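Local coordinates for protein leucine aminopeptidase A1, chloroplastic (Solanum lycopersicum, PDB 5D8N) that removes N-terminal amino acids, preferably leucine, from peptides as a magnesium-dependent homohexameric aminopeptidase of the M17 family, and also acts as a molecular chaperone, at residues A[461-466]-A[480-485]; A[434-439]-A[450-455]; A[263-268]-A[277-282]. The protein carries 1 engineered substitution. One frame throughout, in Å; residues are numbered along the deposited sequence. Where two conformers were deposited one is given.

Overall arrangement
All three contacts lie in the catalytic domain, and none carries a hydrogen bond between its two segments. Contacts 1 and 3 are buried; contact 2 is partly buried, with an arginine and a leucine that keep some exposure. Contacts 2 and 3 both reach the mixed eight-stranded sheet, one at its edge strand 450-452, the other at strand 278-284 near the opposite edge; the contact centres are about 27 Å apart. Contact 1 instead ties a loop to helix 479-488, touching contact 2 where Ile481 packs on Pro454 and Met455 on Ala484 and Leu485. Chemistry follows place: thioether against threonine in contact 1, aliphatic groups plus a guanidinium in contact 2, an aromatic pair with proline in contact 3.

Contact 1: residues A[461-466]-A[480-485]; sequences ESMKSG and AITGAL
Met463 lays its thioether against the side chain of Thr482, SD lying 3.8 Å from Thr482 CB. This joins a short 3-10 turn, in the loop between strands 450-452 and 470-471, to helix 479-488 in the catalytic domain of an M17 aminopeptidase. The methionine starts with CG beside its own backbone N (chi1 -62°) and then bends at both chi2 and chi3, which folds the chain over the threonine instead of running it straight past. Its CG stands 4.1 Å from Thr482 CG2, and its terminal CE reaches over to the backbone, 4.1 Å from Thr482 O. The two side chains cross obliquely, and both residues are buried.

Ser462 adds a smaller touch at the margin. Its OG lies 3.9 Å from Thr482 CG2, a van der Waals contact with a methyl; the hydroxyl itself is hydrogen-bonded to Tyr459 O. Thr482 divides its two branches in a similar way. The methyl meets the loop, while OG1 makes weak hydrogen bonds to the carbonyls of Gly478, just before the helix, and Gly479, where it begins, so the polar atom is occupied along its own chain and the carbon side is presented to Met463.

The Met463 side chain comes within about 5 Å of that of Arg389, a predicted active-site residue, so the loop packs close to the probable catalytic centre. Elsewhere on the helix, Ile481 packs on Ala420 of a neighbouring subunit. The turn itself is closed by a backbone hydrogen bond from Lys464 N to Glu461 O, 3.3 Å long.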
loop_
_atom_site.group_PDB
_atom_site.type_symbol
_atom_site.label_atom_id
_atom_site.label_comp_id
_atom_site.label_asym_id
_atom_site.label_seq_id
_atom_site.Cartn_x
_atom_site.Cartn_y
_atom_site.Cartn_z
ATOM N N GLU A 461 -2.763 10.646 27.317
ATOM C CA GLU A 461 -1.632 9.771 27.588
ATOM C C GLU A 461 -1.007 9.295 26.292
ATOM O O GLU A 461 0.193 9.208 26.191
ATOM C CB GLU A 461 -2.103 8.583 28.434
ATOM C CG GLU A 461 -1.014 7.585 28.821
ATOM C CD GLU A 461 -0.043 8.089 29.887
ATOM O OE1 GLU A 461 -0.346 9.105 30.560
ATOM O OE2 GLU A 461 1.048 7.488 30.027
ATOM N N SER A 462 -1.780 9.184 25.224
ATOM C CA SER A 462 -1.202 8.725 23.973
ATOM C C SER A 462 -0.396 9.829 23.285
ATOM O O SER A 462 0.160 9.611 22.231
ATOM C CB SER A 462 -2.307 8.218 23.046
ATOM O OG SER A 462 -3.080 9.319 22.606
ATOM N N MET A 463 -0.425 11.043 23.826
ATOM C CA MET A 463 0.309 12.154 23.235
ATOM C C MET A 463 1.643 12.435 23.941
ATOM O O MET A 463 2.269 13.460 23.697
ATOM C CB MET A 463 -0.576 13.411 23.253
ATOM C CG MET A 463 -1.849 13.283 22.429
ATOM S SD MET A 463 -1.551 13.138 20.658
ATOM C CE MET A 463 -1.259 14.831 20.170
ATOM N N LYS A 464 2.034 11.582 24.876
ATOM C CA LYS A 464 3.277 11.775 25.641
ATOM C C LYS A 464 4.471 11.583 24.716
ATOM O O LYS A 464 4.426 10.770 23.802
ATOM C CB LYS A 464 3.395 10.738 26.753
ATOM C CG LYS A 464 2.659 11.172 28.010
ATOM N N SER A 465 5.522 12.353 24.957
ATOM C CA SER A 465 6.769 12.228 24.218
ATOM C C SER A 465 7.776 11.619 25.178
ATOM O O SER A 465 7.700 11.869 26.369
ATOM C CB SER A 465 7.273 13.604 23.761
ATOM O OG SER A 465 8.576 13.549 23.202
ATOM N N GLY A 466 8.765 10.927 24.631
ATOM C CA GLY A 466 9.880 10.428 25.418
ATOM C C GLY A 466 10.988 11.439 25.642
ATOM O O GLY A 466 11.872 11.189 26.506
ATOM N N ALA A 480 -9.171 13.288 15.961
ATOM C CA ALA A 480 -9.772 14.614 16.064
ATOM C C ALA A 480 -9.877 15.054 17.510
ATOM O O ALA A 480 -9.735 16.234 17.794
ATOM C CB ALA A 480 -11.146 14.634 15.418
ATOM N N ILE A 481 -10.057 14.094 18.411
ATOM C CA ILE A 481 -10.060 14.367 19.827
ATOM C C ILE A 481 -8.674 14.756 20.354
ATOM O O ILE A 481 -8.545 15.737 21.102
ATOM C CB ILE A 481 -10.574 13.159 20.615
ATOM C CG1 ILE A 481 -12.019 12.872 20.217
ATOM C CG2 ILE A 481 -10.433 13.383 22.114
ATOM C CD1 ILE A 481 -12.546 11.568 20.748
ATOM N N THR A 482 -7.652 13.972 20.039
ATOM C CA THR A 482 -6.308 14.308 20.497
ATOM C C THR A 482 -5.780 15.589 19.835
ATOM O O THR A 482 -5.041 16.365 20.441
ATOM C CB THR A 482 -5.308 13.166 20.276
ATOM O OG1 THR A 482 -5.349 12.727 18.903
ATOM C CG2 THR A 482 -5.601 12.003 21.219
ATOM N N GLY A 483 -6.275 15.903 18.642
ATOM C CA GLY A 483 -6.010 17.212 18.050
ATOM C C GLY A 483 -6.541 18.325 18.931
ATOM O O GLY A 483 -5.843 19.299 19.222
ATOM N N ALA A 484 -7.770 18.151 19.404
ATOM C CA ALA A 484 -8.366 19.127 20.320
ATOM C C ALA A 484 -7.623 19.198 21.658
ATOM O O ALA A 484 -7.371 20.288 22.186
ATOM C CB ALA A 484 -9.835 18.818 20.539
ATOM N N LEU A 485 -7.228 18.040 22.176
ATOM C CA LEU A 485 -6.513 17.994 23.442
ATOM C C LEU A 485 -5.136 18.638 23.314
ATOM O O LEU A 485 -4.700 19.375 24.206
ATOM C CB LEU A 485 -6.347 16.557 23.919
ATOM C CG LEU A 485 -7.610 15.801 24.331
ATOM C CD1 LEU A 485 -7.283 14.346 24.602
ATOM C CD2 LEU A 485 -8.231 16.401 25.566
#

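Contact 2: residues A[434-439]-A[450-455]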
loop_
_atom_site.group_PDB
_atom_site.type_symbol
_atom_site.label_atom_id
_atom_site.label_comp_id
_atom_site.label_asym_id
_atom_site.label_seq_id
_atom_site.Cartn_x
_atom_site.Cartn_y
_atom_site.Cartn_z
ATOM N N ASP A 434 -21.224 25.705 28.519
ATOM C CA ASP A 434 -21.952 26.910 28.154
ATOM C C ASP A 434 -21.572 27.380 26.748
ATOM O O ASP A 434 -22.440 27.834 26.004
ATOM C CB ASP A 434 -21.717 28.054 29.151
ATOM C CG ASP A 434 -22.612 29.262 28.880
ATOM O OD1 ASP A 434 -23.842 29.097 28.993
ATOM O OD2 ASP A 434 -22.120 30.354 28.494
ATOM N N LEU A 435 -20.282 27.381 26.420
ATOM C CA LEU A 435 -19.851 27.872 25.123
ATOM C C LEU A 435 -20.302 26.902 24.048
ATOM O O LEU A 435 -20.734 27.350 22.988
ATOM C CB LEU A 435 -18.352 28.054 25.087
ATOM C CG LEU A 435 -17.728 28.540 23.787
ATOM C CD1 LEU A 435 -18.398 29.814 23.303
ATOM C CD2 LEU A 435 -16.232 28.731 23.971
ATOM N N ALA A 436 -20.340 25.605 24.362
ATOM C CA ALA A 436 -20.872 24.636 23.418
ATOM C C ALA A 436 -22.302 25.011 23.066
ATOM O O ALA A 436 -22.703 25.007 21.894
ATOM C CB ALA A 436 -20.834 23.224 23.976
ATOM N N ARG A 437 -23.085 25.312 24.098
ATOM C CA ARG A 437 -24.490 25.650 23.917
ATOM C C ARG A 437 -24.661 26.922 23.085
ATOM O O ARG A 437 -25.514 26.970 22.199
ATOM C CB ARG A 437 -25.214 25.786 25.264
ATOM C CG ARG A 437 -26.677 26.183 25.114
ATOM C CD ARG A 437 -27.328 26.626 26.430
ATOM N NE ARG A 437 -26.426 27.488 27.187
ATOM C CZ ARG A 437 -26.149 28.745 26.865
ATOM N NH1 ARG A 437 -26.903 29.417 26.001
ATOM N NH2 ARG A 437 -25.105 29.315 27.438
ATOM N N GLU A 438 -23.844 27.937 23.348
ATOM C CA GLU A 438 -23.867 29.165 22.554
ATOM C C GLU A 438 -23.596 28.844 21.073
ATOM O O GLU A 438 -24.224 29.421 20.181
ATOM C CB GLU A 438 -22.806 30.159 23.024
ATOM C CG GLU A 438 -23.067 30.922 24.317
ATOM C CD GLU A 438 -21.892 31.809 24.745
ATOM O OE1 GLU A 438 -21.024 32.209 23.937
ATOM O OE2 GLU A 438 -21.751 32.045 25.958
ATOM N N VAL A 439 -22.621 27.971 20.807
ATOM C CA VAL A 439 -22.202 27.710 19.429
ATOM C C VAL A 439 -23.248 26.856 18.715
ATOM O O VAL A 439 -23.622 27.163 17.584
ATOM C CB VAL A 439 -20.788 27.107 19.347
ATOM C CG1 VAL A 439 -20.458 26.625 17.939
ATOM C CG2 VAL A 439 -19.769 28.156 19.767
ATOM N N LEU A 450 -23.057 21.465 12.564
ATOM C CA LEU A 450 -21.952 21.089 13.432
ATOM C C LEU A 450 -22.439 20.179 14.546
ATOM O O LEU A 450 -23.638 20.064 14.796
ATOM C CB LEU A 450 -21.215 22.336 13.966
ATOM C CG LEU A 450 -21.974 23.419 14.727
ATOM C CD1 LEU A 450 -22.284 22.993 16.153
ATOM C CD2 LEU A 450 -21.180 24.705 14.763
ATOM N N TRP A 451 -21.499 19.531 15.225
ATOM C CA TRP A 451 -21.839 18.554 16.250
ATOM C C TRP A 451 -20.713 18.531 17.272
ATOM O O TRP A 451 -19.538 18.390 16.922
ATOM C CB TRP A 451 -22.001 17.174 15.620
ATOM C CG TRP A 451 -22.586 16.113 16.520
ATOM C CD1 TRP A 451 -21.905 15.198 17.267
ATOM C CD2 TRP A 451 -23.975 15.895 16.794
ATOM N NE1 TRP A 451 -22.785 14.367 17.934
ATOM C CE2 TRP A 451 -24.066 14.763 17.636
ATOM C CE3 TRP A 451 -25.148 16.579 16.444
ATOM C CZ2 TRP A 451 -25.279 14.324 18.162
ATOM C CZ3 TRP A 451 -26.380 16.068 16.872
ATOM C CH2 TRP A 451 -26.431 14.944 17.737
ATOM N N ARG A 452 -21.074 18.641 18.547
ATOM C CA ARG A 452 -20.078 18.552 19.588
ATOM C C ARG A 452 -19.521 17.135 19.695
ATOM O O ARG A 452 -20.253 16.139 19.599
ATOM C CB ARG A 452 -20.652 18.988 20.922
ATOM C CG ARG A 452 -19.568 19.216 21.962
ATOM C CD ARG A 452 -20.151 19.420 23.350
ATOM N NE ARG A 452 -19.139 19.773 24.336
ATOM C CZ ARG A 452 -19.393 20.028 25.623
ATOM N NH1 ARG A 452 -20.632 20.082 26.058
ATOM N NH2 ARG A 452 -18.410 20.396 26.442
ATOM N N MET A 453 -18.210 17.063 19.880
ATOM C CA MET A 453 -17.522 15.798 20.091
ATOM C C MET A 453 -16.753 15.876 21.400
ATOM O O MET A 453 -16.411 16.963 21.873
ATOM C CB MET A 453 -16.526 15.565 18.942
ATOM C CG MET A 453 -17.208 15.423 17.598
ATOM S SD MET A 453 -18.004 13.806 17.445
ATOM C CE MET A 453 -16.592 12.764 17.198
ATOM N N PRO A 454 -16.515 14.726 22.030
ATOM C CA PRO A 454 -16.028 14.775 23.406
ATOM C C PRO A 454 -14.523 15.018 23.466
ATOM O O PRO A 454 -13.763 14.403 22.727
ATOM C CB PRO A 454 -16.346 13.366 23.914
ATOM C CG PRO A 454 -16.229 12.501 22.689
ATOM C CD PRO A 454 -16.756 13.353 21.559
ATOM N N MET A 455 -14.079 15.812 24.428
ATOM C CA MET A 455 -12.670 15.899 24.735
ATOM C C MET A 455 -12.246 14.863 25.766
ATOM O O MET A 455 -12.117 15.163 26.955
ATOM C CB MET A 455 -12.342 17.321 25.178
ATOM C CG MET A 455 -12.477 18.248 23.972
ATOM S SD MET A 455 -11.868 19.908 24.256
ATOM C CE MET A 455 -10.118 19.576 24.356
#
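Ala436 and Arg452 make the close-fitting part of this contact: Ala436 CB sits over one face of the Arg452 guanidinium, 3.6 Å above its plane and offset toward the rim, with NH1 of the arginine 3.8 Å from that methyl and CD, NE and CZ hardly farther. The arginine chain is extended from CG to NE, carrying its charged end to the beginning of helix 433-446, where NH2 makes a salt bridge with Asp433 and, just before the helix, a hydrogen bond to Thr430 O. A leucine in its place would probably leave Asp433 without its cationic mate and the Thr430 carbonyl without this donor.

The segments belong to a beta-alpha-beta unit, strand 426-429, helix 433-446 and strand 450-452, whose last strand is an outermost one of the large catalytic sheet within the chain. Farther along the helix the fit is sparser, a single methyl pair, Val439 CG1 to Leu450 CD2 at 3.8 Å, with the two side chains crossing at about a right angle. Leu450 turns CG into the cramped place between its backbone N and carbonyl carbon (chi1 56°), bringing CD2 up to the helix. Both residues also pack on strand 496-501, Val439 on Leu498 and Leu450 on Leu500. The solvent side is the outer face of the helix, where Arg437 is exposed and its CB points away from the strand.

Contact 3: residues A[263-268]-A[277-282]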
loop_
_atom_site.group_PDB
_atom_site.type_symbol
_atom_site.label_atom_id
_atom_site.label_comp_id
_atom_site.label_asym_id
_atom_site.label_seq_id
_atom_site.Cartn_x
_atom_site.Cartn_y
_atom_site.Cartn_z
ATOM N N GLY A 263 7.818 30.017 18.704
ATOM C CA GLY A 263 8.663 29.019 18.080
ATOM C C GLY A 263 7.924 27.931 17.308
ATOM O O GLY A 263 8.512 27.351 16.388
ATOM N N ALA A 264 6.691 27.602 17.705
ATOM C CA ALA A 264 5.945 26.576 16.994
ATOM C C ALA A 264 5.488 27.060 15.620
ATOM O O ALA A 264 5.716 26.408 14.600
ATOM C CB ALA A 264 4.786 26.080 17.829
ATOM N N TYR A 265 4.945 28.268 15.570
ATOM C CA TYR A 265 4.555 28.903 14.320
ATOM C C TYR A 265 5.759 29.119 13.401
ATOM O O TYR A 265 5.734 28.756 12.218
ATOM C CB TYR A 265 3.824 30.212 14.625
ATOM C CG TYR A 265 3.643 31.200 13.473
ATOM C CD1 TYR A 265 3.080 30.825 12.265
ATOM C CD2 TYR A 265 3.890 32.553 13.659
ATOM C CE1 TYR A 265 2.765 31.752 11.271
ATOM C CE2 TYR A 265 3.620 33.492 12.668
ATOM C CZ TYR A 265 3.061 33.090 11.469
ATOM O OH TYR A 265 2.724 34.056 10.539
ATOM N N LEU A 266 6.841 29.659 13.959
ATOM C CA LEU A 266 7.989 30.001 13.144
ATOM C C LEU A 266 8.706 28.774 12.625
ATOM O O LEU A 266 9.213 28.776 11.507
ATOM C CB LEU A 266 8.947 30.911 13.908
ATOM C CG LEU A 266 8.386 32.315 14.160
ATOM C CD1 LEU A 266 9.279 33.126 15.090
ATOM C CD2 LEU A 266 8.279 33.067 12.855
ATOM N N ALA A 267 8.652 27.678 13.363
ATOM C CA ALA A 267 9.228 26.439 12.843
ATOM C C ALA A 267 8.484 25.927 11.598
ATOM O O ALA A 267 9.093 25.470 10.642
ATOM C CB ALA A 267 9.216 25.367 13.918
ATOM N N VAL A 268 7.167 26.024 11.618
ATOM C CA VAL A 268 6.381 25.585 10.465
ATOM C C VAL A 268 6.678 26.476 9.287
ATOM O O VAL A 268 6.857 26.009 8.175
ATOM C CB VAL A 268 4.863 25.662 10.771
ATOM C CG1 VAL A 268 4.057 25.310 9.532
ATOM C CG2 VAL A 268 4.508 24.690 11.890
ATOM N N PRO A 277 6.060 34.592 6.273
ATOM C CA PRO A 277 4.866 34.490 7.085
ATOM C C PRO A 277 4.453 35.813 7.722
ATOM O O PRO A 277 5.284 36.696 7.853
ATOM C CB PRO A 277 5.306 33.575 8.209
ATOM C CG PRO A 277 6.736 33.911 8.395
ATOM C CD PRO A 277 7.270 34.232 7.031
ATOM N N TYR A 278 3.157 35.989 7.947
ATOM C CA TYR A 278 2.629 37.193 8.553
ATOM C C TYR A 278 1.574 36.774 9.553
ATOM O O TYR A 278 0.660 36.001 9.251
ATOM C CB TYR A 278 2.014 38.134 7.508
ATOM C CG TYR A 278 3.061 38.754 6.617
ATOM C CD1 TYR A 278 3.857 39.817 7.076
ATOM C CD2 TYR A 278 3.372 38.199 5.389
ATOM C CE1 TYR A 278 4.934 40.294 6.342
ATOM C CE2 TYR A 278 4.426 38.695 4.634
ATOM C CZ TYR A 278 5.162 39.776 5.084
ATOM O OH TYR A 278 6.242 40.215 4.354
ATOM N N PHE A 279 1.632 37.397 10.720
ATOM C CA PHE A 279 0.678 37.105 11.778
ATOM C C PHE A 279 -0.326 38.255 11.763
ATOM O O PHE A 279 0.028 39.410 11.969
ATOM C CB PHE A 279 1.431 36.978 13.109
ATOM C CG PHE A 279 0.580 36.494 14.245
ATOM C CD1 PHE A 279 -0.233 37.371 14.952
ATOM C CD2 PHE A 279 0.701 35.192 14.697
ATOM C CE1 PHE A 279 -1.002 36.924 16.014
ATOM C CE2 PHE A 279 -0.055 34.752 15.761
ATOM C CZ PHE A 279 -0.920 35.605 16.414
ATOM N N ILE A 280 -1.575 37.916 11.507
ATOM C CA ILE A 280 -2.630 38.874 11.288
ATOM C C ILE A 280 -3.468 39.066 12.535
ATOM O O ILE A 280 -4.006 38.107 13.104
ATOM C CB ILE A 280 -3.545 38.397 10.146
ATOM C CG1 ILE A 280 -2.762 38.311 8.839
ATOM C CG2 ILE A 280 -4.714 39.346 9.991
ATOM C CD1 ILE A 280 -3.474 37.509 7.772
ATOM N N HIS A 281 -3.571 40.322 12.960
ATOM C CA HIS A 281 -4.407 40.695 14.099
ATOM C C HIS A 281 -5.344 41.857 13.777
ATOM O O HIS A 281 -4.917 42.997 13.632
ATOM C CB HIS A 281 -3.529 41.031 15.305
ATOM C CG HIS A 281 -4.297 41.329 16.551
ATOM N ND1 HIS A 281 -3.748 42.016 17.615
ATOM C CD2 HIS A 281 -5.606 41.137 16.862
ATOM C CE1 HIS A 281 -4.653 42.122 18.576
ATOM N NE2 HIS A 281 -5.795 41.618 18.138
ATOM N N LEU A 282 -6.619 41.558 13.602
ATOM C CA LEU A 282 -7.637 42.599 13.449
ATOM C C LEU A 282 -8.407 42.703 14.745
ATOM O O LEU A 282 -8.577 41.701 15.458
ATOM C CB LEU A 282 -8.630 42.234 12.353
ATOM C CG LEU A 282 -8.087 42.119 10.935
ATOM C CD1 LEU A 282 -9.137 41.511 10.012
ATOM C CD2 LEU A 282 -7.713 43.493 10.423
#
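Tyr265 drives its ring from helix 263-269 into the angle between Pro277 and Phe279. With CG anti to the backbone N (chi1 165°), the ring leaves the helix toward the strand, and its hydroxyl ends over the backbone there, Tyr265 OH lying 3.1 Å from Tyr278 C. The hydroxyl makes no hydrogen bond to that backbone; its bond goes to Ala355 O on the adjacent strand 347-358. Phe279 also holds CG opposite its own N (chi1 -172°), which sets its ring beside the tyrosine, with Phe279 CD2 3.9 Å from Tyr265 CE2. The rings form an offset edge-to-face pair, the edge of Phe279 toward the face of Tyr265, with planes at 66° and centroids 6.0 Å apart.

Helix 263-269 here leans on strand 278-284, next to the outermost strand 247-252 of the catalytic domain's mixed sheet. The Tyr265 side chain is about 9 Å from those of Lys300 and Glu387, which bind magnesium. Tyr398 meets Phe279 in a further edge-to-face pair. Just before the strand, Pro277 CB approaches the tyrosine obliquely, 3.5 Å from Tyr265 OH and 4.0 Å from Tyr265 CZ.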